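Local atomic coordinates of putative esterase (Sulfolobus solfataricus P2, PDB entry 2RAU), a protein that probably acts as a lipase or esterase of the alpha/beta-hydrolase fold and binds calcium. Residues 173-178 with 297-302. Numbering follows the deposited sequence. Where two conformers were deposited one is given.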
loop_
_atom_site.group_PDB
_atom_site.type_symbol
_atom_site.label_atom_id
_atom_site.label_comp_id
_atom_site.label_asym_id
_atom_site.label_seq_id
_atom_site.Cartn_x
_atom_site.Cartn_y
_atom_site.Cartn_z
ATOM N N LEU A 173 6.317 14.040 -4.685
ATOM C CA LEU A 173 6.411 12.656 -4.195
ATOM C C LEU A 173 6.286 12.595 -2.674
ATOM O O LEU A 173 6.877 13.388 -1.960
ATOM C CB LEU A 173 7.712 11.996 -4.643
ATOM C CG LEU A 173 7.776 11.499 -6.085
ATOM C CD1 LEU A 173 9.243 11.389 -6.548
ATOM C CD2 LEU A 173 7.028 10.187 -6.269
ATOM N N ILE A 174 5.451 11.673 -2.203
ATOM C CA ILE A 174 5.260 11.433 -0.776
ATOM C C ILE A 174 5.559 9.956 -0.498
ATOM O O ILE A 174 4.783 9.074 -0.873
ATOM C CB ILE A 174 3.821 11.732 -0.335
ATOM C CG1 ILE A 174 3.438 13.194 -0.659
ATOM C CG2 ILE A 174 3.601 11.358 1.182
ATOM C CD1 ILE A 174 1.921 13.412 -0.775
ATOM N N LEU A 175 6.680 9.676 0.166
ATOM C CA LEU A 175 7.083 8.295 0.467
ATOM C C LEU A 175 6.804 7.982 1.942
ATOM O O LEU A 175 7.385 8.583 2.838
ATOM C CB LEU A 175 8.566 8.082 0.119
ATOM C CG LEU A 175 8.962 8.456 -1.326
ATOM C CD1 LEU A 175 10.525 8.453 -1.481
ATOM C CD2 LEU A 175 8.193 7.530 -2.355
ATOM N N LEU A 176 5.848 7.086 2.164
ATOM C CA LEU A 176 5.376 6.691 3.493
ATOM C C LEU A 176 6.042 5.348 3.849
ATOM O O LEU A 176 5.538 4.249 3.556
ATOM C CB LEU A 176 3.838 6.595 3.503
ATOM C CG LEU A 176 3.089 7.899 3.126
ATOM C CD1 LEU A 176 1.651 7.632 2.751
ATOM C CD2 LEU A 176 3.187 8.942 4.228
ATOM N N ASP A 177 7.219 5.459 4.425
ATOM C CA ASP A 177 8.056 4.299 4.753
ATOM C C ASP A 177 8.201 3.383 3.524
ATOM O O ASP A 177 7.907 2.193 3.557
ATOM C CB ASP A 177 7.522 3.567 6.013
ATOM C CG ASP A 177 8.627 3.102 6.967
ATOM O OD1 ASP A 177 9.742 3.661 6.949
ATOM O OD2 ASP A 177 8.342 2.162 7.767
ATOM N N GLY A 178 8.699 3.944 2.428
ATOM C CA GLY A 178 8.863 3.132 1.241
ATOM C C GLY A 178 9.783 3.752 0.215
ATOM O O GLY A 178 9.702 4.923 -0.078
ATOM N N THR A 297 9.972 16.273 -2.776
ATOM C CA THR A 297 9.750 14.990 -2.109
ATOM C C THR A 297 9.735 15.097 -0.585
ATOM O O THR A 297 10.526 15.829 0.001
ATOM C CB THR A 297 10.837 13.941 -2.554
ATOM O OG1 THR A 297 10.801 13.775 -3.981
ATOM C CG2 THR A 297 10.650 12.589 -1.866
ATOM N N ILE A 298 8.780 14.406 0.039
ATOM C CA ILE A 298 8.783 14.214 1.499
ATOM C C ILE A 298 8.824 12.695 1.735
ATOM O O ILE A 298 8.099 11.934 1.093
ATOM C CB ILE A 298 7.603 14.954 2.227
ATOM C CG1 ILE A 298 7.790 14.906 3.751
ATOM C CG2 ILE A 298 6.220 14.432 1.748
ATOM C CD1 ILE A 298 6.821 15.766 4.474
ATOM N N ALA A 299 9.717 12.262 2.636
ATOM C CA ALA A 299 9.916 10.844 2.925
ATOM C C ALA A 299 9.830 10.628 4.411
ATOM O O ALA A 299 10.507 11.296 5.175
ATOM C CB ALA A 299 11.270 10.350 2.378
ATOM N N PHE A 300 8.942 9.738 4.819
ATOM C CA PHE A 300 8.817 9.341 6.221
ATOM C C PHE A 300 9.498 7.980 6.431
ATOM O O PHE A 300 9.303 7.065 5.639
ATOM C CB PHE A 300 7.356 9.235 6.636
ATOM C CG PHE A 300 6.618 10.543 6.613
ATOM C CD1 PHE A 300 6.149 11.063 5.417
ATOM C CD2 PHE A 300 6.348 11.232 7.789
ATOM C CE1 PHE A 300 5.459 12.246 5.396
ATOM C CE2 PHE A 300 5.640 12.414 7.774
ATOM C CZ PHE A 300 5.181 12.911 6.585
ATOM N N VAL A 301 10.286 7.858 7.497
ATOM C CA VAL A 301 11.005 6.606 7.769
ATOM C C VAL A 301 10.815 6.162 9.234
ATOM O O VAL A 301 11.112 6.898 10.161
ATOM C CB VAL A 301 12.505 6.698 7.318
ATOM C CG1 VAL A 301 13.318 7.660 8.203
ATOM C CG2 VAL A 301 13.132 5.327 7.271
ATOM N N SER A 302 10.271 4.960 9.412
ATOM C CA SER A 302 10.014 4.381 10.729
ATOM C C SER A 302 11.353 4.052 11.447
ATOM O O SER A 302 12.268 3.486 10.853
ATOM C CB SER A 302 9.123 3.131 10.630
ATOM O OG SER A 302 9.665 2.089 9.830
HETATM O O HOH W 1 10.426 6.352 3.035
#
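Asp177 holds Ser302 through both carboxylate oxygens. Its OD1 takes the Ser302 backbone N at 2.8 Å, from well above the carboxylate plane, while Ser302 OG donates to Asp177 OD2 over a very short 2.5 Å. Ser302 OG reaches that oxygen because it sits between its own backbone N and carbonyl carbon (chi1 59°); Gly306 N is a further partner of this hydroxyl.

Behind this pair, strands 170-176 and 297-302 run parallel in the central sheet. Ile298 N bonds Leu173 O, Leu175 N bonds Ile298 O, and Phe300 N reaches Leu175 O at 2.8 Å, almost straight. Asp177 N to Phe300 O is more bent (133° at the hydrogen), and a water links that same oxygen to Gly178 N.

Among the apolar side chains, Leu176 CD2 lies 3.8 Å from Phe300 CD1, and Ile174 CG1 packs on Ile298 CG2, under helix 338-353. Leu175 CB meets Ala299 CB on the other face, toward helix 153-169.

An alanine at Asp177 would probably leave Ser302 N and OG without these acceptors and His329 ND1 without its carboxylate partner. With Ser152, Asp177 and His329 resemble a catalytic triad, whose acid Ser302 would position from the second shell.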